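Local coordinates for putative enoyl-CoA hydratase/isomerase (Mycobacterium abscessus, PDB 4MI2) that probably isomerises ring-epoxidised phenylacetyl-CoA to its oxepin form in phenylacetate degradation, as a member of the crotonase family, at the interface of chains A and B. Residues are numbered along the deposited sequence; one frame, centred on the assembly and turned at random. Chains: chain A/B, Putative enoyl-CoA hydratase/isomerase.

Contact 1: the interface of chains A and B. Residues chain A 127-128, 187; chain B 163, 166-167, 171.
A:His187 and the helix B:162-171 meet in a subunit interface of two copies of one protein, part of the trimer of the deposited assembly and of a kind typical of crotonases, where it helps fasten neighbouring subunits. NE2 of the imidazole donates a hydrogen bond of 2.9 Å to the backbone carbonyl O of B:Ser163. The bond is bent, 134° at the hydrogen, and the donor stands above the carbonyl plane, 44° out of it. The same carbonyl oxygen lies 3.1 Å from the amide N of B:Ala167 one turn further on, so it faces both its own helix and the neighbouring subunit. Beside the bond, ring carbon CD2 of A:His187 rests on the methyl CB of B:Ala167 at 3.7 Å, while CE1 faces the B:Ser163 side chain. The imidazole is backed by its own subunit: CD1 of A:Ile128 sits 4.0 Å above one ring face, toward the rim, which should limit turning of the ring. B:Thr166 reaches across with its methyl, CG2 being anti to the backbone N, and comes 3.8 Å from the carbonyl O of A:Asp127. Further along, CD1 of A:Ile128 approaches CD1 of B:Leu171 at 4.4 Å, a looser apolar contact. Chain A contributes the start of strand 128-132, the residue before it, and the residue just ahead of strand 188-190; chain B presents a stripe along helix 162-171.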
loop_
_atom_site.group_PDB
_atom_site.type_symbol
_atom_site.label_atom_id
_atom_site.label_comp_id
_atom_site.label_asym_id
_atom_site.label_seq_id
_atom_site.Cartn_x
_atom_site.Cartn_y
_atom_site.Cartn_z
ATOM N N ASP A 127 -1.461 14.189 -9.639
ATOM C CA ASP A 127 -0.211 13.470 -9.347
ATOM C C ASP A 127 0.549 14.064 -8.152
ATOM O O ASP A 127 1.116 13.337 -7.351
ATOM C CB ASP A 127 0.695 13.499 -10.572
ATOM C CG ASP A 127 -0.009 13.015 -11.810
ATOM O OD1 ASP A 127 -0.515 11.881 -11.787
ATOM O OD2 ASP A 127 -0.096 13.782 -12.793
ATOM N N ILE A 128 0.572 15.386 -8.055
ATOM C CA ILE A 128 1.294 16.087 -6.987
ATOM C C ILE A 128 0.321 17.007 -6.269
ATOM O O ILE A 128 -0.401 17.757 -6.910
ATOM C CB ILE A 128 2.467 16.929 -7.538
ATOM C CG1 ILE A 128 3.422 16.063 -8.375
ATOM C CG2 ILE A 128 3.219 17.637 -6.406
ATOM C CD1 ILE A 128 4.207 15.054 -7.569
ATOM N N HIS A 187 1.915 15.852 -0.743
ATOM C CA HIS A 187 3.378 15.840 -0.863
ATOM C C HIS A 187 4.070 16.907 -0.033
ATOM O O HIS A 187 5.206 16.721 0.385
ATOM C CB HIS A 187 3.794 15.978 -2.332
ATOM C CG HIS A 187 3.364 14.822 -3.179
ATOM N ND1 HIS A 187 2.091 14.715 -3.693
ATOM C CD2 HIS A 187 4.027 13.715 -3.582
ATOM C CE1 HIS A 187 1.987 13.592 -4.378
ATOM N NE2 HIS A 187 3.150 12.969 -4.333
ATOM N N SER B 163 2.292 8.121 -3.529
ATOM C CA SER B 163 2.644 9.542 -3.426
ATOM C C SER B 163 4.145 9.762 -3.483
ATOM O O SER B 163 4.646 10.515 -4.324
ATOM C CB SER B 163 2.086 10.176 -2.138
ATOM O OG SER B 163 0.727 10.525 -2.323
ATOM N N THR B 166 5.836 8.654 -6.729
ATOM C CA THR B 166 5.541 9.606 -7.806
ATOM C C THR B 166 6.412 10.874 -7.704
ATOM O O THR B 166 6.911 11.365 -8.707
ATOM C CB THR B 166 4.026 9.946 -7.873
ATOM O OG1 THR B 166 3.301 8.768 -8.233
ATOM C CG2 THR B 166 3.730 11.014 -8.923
ATOM N N ALA B 167 6.615 11.386 -6.498
ATOM C CA ALA B 167 7.503 12.524 -6.326
ATOM C C ALA B 167 8.934 12.151 -6.695
ATOM O O ALA B 167 9.596 12.905 -7.395
ATOM C CB ALA B 167 7.440 13.067 -4.904
ATOM N N LEU B 171 9.864 14.444 -9.671
ATOM C CA LEU B 171 10.644 15.602 -9.223
ATOM C C LEU B 171 12.135 15.320 -9.041
ATOM O O LEU B 171 12.916 16.243 -8.860
ATOM C CB LEU B 171 10.065 16.170 -7.926
ATOM C CG LEU B 171 8.596 16.598 -8.017
ATOM C CD1 LEU B 171 8.050 16.984 -6.642
ATOM C CD2 LEU B 171 8.429 17.733 -9.008
#

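Contact 2: the interface of chains A and B. Residues chain A 240-241, 244; chain B 84-86, 89, 146.
OE1 of the A:Gln241 side-chain amide accepts a 3.0 Å hydrogen bond from the backbone N of B:Met86. The donor lies in the carbonyl plane, and the C=O...N angle of 156° brings it in nearly end-on. A chain bent at chi2 (78°) turns the A:Gln241 amide toward the B:84-86 segment, where its CD packs 3.8 Å from CA of B:His84. NE2 of this amide faces CD2 of the B:His84 imidazole at some distance; the amide and ring planes stand 80° apart, so the two groups do not stack. B:Met86 answers with its side chain, which folds over the helix A:229-244. Its CB lies 4.0 Å from CA of A:Gln241, and its CG sits by the backbone of A:Gln240 and A:Gly244. Bends at chi2 and chi3 carry the terminal methyl CE to within 4.0 Å of CB of A:Gln240. The amide end of A:Gln240 continues to B:Leu146 and crosses that side chain at about a right angle, with OE1 3.6 Å from CB of the leucine. CD2 of B:Leu146 meets CA of A:Gly244 at 4.1 Å. The site ties the end of a C-terminal helix of one subunit to the segment before helix 87-102 of the next, and so probably steadies both that segment and the crotonase-type subunit packing.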
loop_
_atom_site.group_PDB
_atom_site.type_symbol
_atom_site.label_atom_id
_atom_site.label_comp_id
_atom_site.label_asym_id
_atom_site.label_seq_id
_atom_site.Cartn_x
_atom_site.Cartn_y
_atom_site.Cartn_z
ATOM N N GLN A 240 11.305 2.503 -22.231
ATOM C CA GLN A 240 12.697 2.947 -22.248
ATOM C C GLN A 240 13.230 2.996 -23.681
ATOM O O GLN A 240 13.995 3.887 -24.018
ATOM C CB GLN A 240 13.589 2.037 -21.390
ATOM C CG GLN A 240 13.285 2.047 -19.899
ATOM C CD GLN A 240 13.591 3.363 -19.210
ATOM O OE1 GLN A 240 12.947 4.373 -19.459
ATOM N NE2 GLN A 240 14.551 3.342 -18.307
ATOM N N GLN A 241 12.824 2.044 -24.518
ATOM C CA GLN A 241 13.261 2.038 -25.923
ATOM C C GLN A 241 12.731 3.266 -26.660
ATOM O O GLN A 241 13.470 3.904 -27.403
ATOM C CB GLN A 241 12.846 0.747 -26.646
ATOM C CG GLN A 241 13.562 0.517 -27.980
ATOM C CD GLN A 241 15.003 -0.013 -27.819
ATOM O OE1 GLN A 241 15.906 0.692 -27.322
ATOM N NE2 GLN A 241 15.229 -1.255 -28.268
ATOM N N GLY A 244 14.707 6.292 -25.157
ATOM C CA GLY A 244 16.105 6.249 -25.588
ATOM C C GLY A 244 16.323 6.914 -26.945
ATOM O O GLY A 244 17.389 7.481 -27.204
ATOM N N HIS B 84 17.884 1.847 -30.781
ATOM C CA HIS B 84 18.035 0.598 -30.048
ATOM C C HIS B 84 18.963 0.710 -28.836
ATOM O O HIS B 84 19.411 -0.301 -28.302
ATOM C CB HIS B 84 18.515 -0.486 -31.008
ATOM C CG HIS B 84 17.600 -0.685 -32.177
ATOM N ND1 HIS B 84 17.978 -0.422 -33.477
ATOM C CD2 HIS B 84 16.315 -1.102 -32.239
ATOM C CE1 HIS B 84 16.966 -0.673 -34.288
ATOM N NE2 HIS B 84 15.946 -1.086 -33.560
ATOM N N ALA B 85 19.202 1.933 -28.367
ATOM C CA ALA B 85 20.164 2.159 -27.279
ATOM C C ALA B 85 19.757 1.512 -25.955
ATOM O O ALA B 85 20.610 1.289 -25.100
ATOM C CB ALA B 85 20.408 3.649 -27.072
ATOM N N MET B 86 18.466 1.219 -25.784
ATOM C CA MET B 86 17.981 0.605 -24.555
ATOM C C MET B 86 17.711 -0.886 -24.676
ATOM O O MET B 86 17.064 -1.452 -23.802
ATOM C CB MET B 86 16.735 1.337 -24.041
ATOM C CG MET B 86 16.975 2.804 -23.717
ATOM S SD MET B 86 18.302 3.093 -22.522
ATOM C CE MET B 86 17.480 2.764 -20.965
ATOM N N VAL B 89 17.974 -3.245 -21.573
ATOM C CA VAL B 89 16.886 -3.466 -20.611
ATOM C C VAL B 89 16.291 -4.860 -20.811
ATOM O O VAL B 89 16.084 -5.613 -19.858
ATOM C CB VAL B 89 15.766 -2.392 -20.712
ATOM C CG1 VAL B 89 14.668 -2.667 -19.694
ATOM C CG2 VAL B 89 16.334 -0.993 -20.485
ATOM N N LEU B 146 14.587 9.503 -19.360
ATOM C CA LEU B 146 14.075 8.145 -19.409
ATOM C C LEU B 146 12.942 8.027 -18.384
ATOM O O LEU B 146 12.631 8.999 -17.688
ATOM C CB LEU B 146 15.207 7.152 -19.140
ATOM C CG LEU B 146 16.343 7.184 -20.185
ATOM C CD1 LEU B 146 17.548 6.346 -19.754
ATOM C CD2 LEU B 146 15.843 6.740 -21.560
#

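Contact 3: the interface of chains A and B. Residues chain A 221; chain B 153, 157, 166, 169.
The phenyl ring of B:Phe169 turns its CD2 and CE2 carbons to the forked end of A:Leu221, whose methyls lie beyond the CD2-CE2 edge, displaced to one side of the ring plane. CD2 of the phenylalanine lies 4.1 Å from CD2 of the leucine and 4.2 Å from CD1. This is an apolar knob-like contact between subunits of the crotonase (enoyl-CoA hydratase/isomerase) family, in which one leucine from helix A:211-224 fits against helices B:152-160 and B:162-171. The pyrrolidine ring of B:Pro157 takes another flank: its CG touches the leucine CD2 at 3.8 Å, with CD slightly further away. The same methyl also packs on the backbone carbonyl O of B:Ser153, at 3.6 Å. The other branch, CD1, points toward B:Thr166, whose hydroxyl OG1 is 4.0 Å away. Chi1 of -75°, with CG anti to the carbonyl carbon, sends the fork of A:Leu221 toward chain B, where CD2 meets both helices and CD1 turns to helix 162-171. Polar linkage is supplied by a water beside the leucine, 2.6 Å from the carbonyl O of A:Leu221 and 2.6 Å from that of B:Ser153. The angle between these two oxygens at the water is about 114°, close to tetrahedral. B:Pro157, four residues after B:Ser153, lacks an amide hydrogen and cannot close the usual helix bond to that serine carbonyl, which probably makes it available to the bridging water.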
loop_
_atom_site.group_PDB
_atom_site.type_symbol
_atom_site.label_atom_id
_atom_site.label_comp_id
_atom_site.label_asym_id
_atom_site.label_seq_id
_atom_site.Cartn_x
_atom_site.Cartn_y
_atom_site.Cartn_z
ATOM N N LEU A 221 3.706 3.640 -13.939
ATOM C CA LEU A 221 3.258 3.565 -12.551
ATOM C C LEU A 221 1.811 3.082 -12.423
ATOM O O LEU A 221 1.523 2.199 -11.616
ATOM C CB LEU A 221 3.431 4.921 -11.851
ATOM C CG LEU A 221 4.881 5.264 -11.498
ATOM C CD1 LEU A 221 5.055 6.751 -11.239
ATOM C CD2 LEU A 221 5.329 4.470 -10.286
ATOM N N SER B 153 9.182 0.752 -11.460
ATOM C CA SER B 153 7.824 1.295 -11.603
ATOM C C SER B 153 6.781 0.501 -10.820
ATOM O O SER B 153 5.639 0.953 -10.668
ATOM C CB SER B 153 7.399 1.400 -13.082
ATOM O OG SER B 153 7.233 0.130 -13.694
ATOM N N PRO B 157 6.762 2.065 -5.727
ATOM C CA PRO B 157 5.511 2.427 -5.042
ATOM C C PRO B 157 4.998 1.360 -4.075
ATOM O O PRO B 157 4.350 1.701 -3.079
ATOM C CB PRO B 157 4.510 2.643 -6.191
ATOM C CG PRO B 157 5.147 2.048 -7.393
ATOM C CD PRO B 157 6.623 2.147 -7.187
ATOM N N THR B 166 5.836 8.654 -6.729
ATOM C CA THR B 166 5.541 9.606 -7.806
ATOM C C THR B 166 6.412 10.874 -7.704
ATOM O O THR B 166 6.911 11.365 -8.707
ATOM C CB THR B 166 4.026 9.946 -7.873
ATOM O OG1 THR B 166 3.301 8.768 -8.233
ATOM C CG2 THR B 166 3.730 11.014 -8.923
ATOM N N PHE B 169 10.047 9.886 -8.784
ATOM C CA PHE B 169 10.169 9.735 -10.234
ATOM C C PHE B 169 10.025 11.068 -10.959
ATOM O O PHE B 169 10.846 11.386 -11.826
ATOM C CB PHE B 169 9.135 8.746 -10.791
ATOM C CG PHE B 169 9.605 7.314 -10.820
ATOM C CD1 PHE B 169 10.621 6.920 -11.687
ATOM C CD2 PHE B 169 9.015 6.354 -10.015
ATOM C CE1 PHE B 169 11.043 5.603 -11.733
ATOM C CE2 PHE B 169 9.434 5.041 -10.058
ATOM C CZ PHE B 169 10.449 4.663 -10.919
HETATM O O HOH W 1 3.097 0.986 -9.942
#

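Contact 1 and contact 3 are neighbours, their C-alpha centres about 9 Å apart, and share B:Thr166: its methyl serves the former and its hydroxyl side the latter. Helix B:162-171 thus packs against strand and loop residues of chain A in contact 1 and against helix A:211-224 in contact 3. Contact 2 lies about 24 Å from contact 1 and 18 Å from contact 3, and uses the following helix of chain A, 229-244, with a different part of chain B. Spread in this way, the three patches should resist both sliding and rocking of one subunit on the other within the trimer.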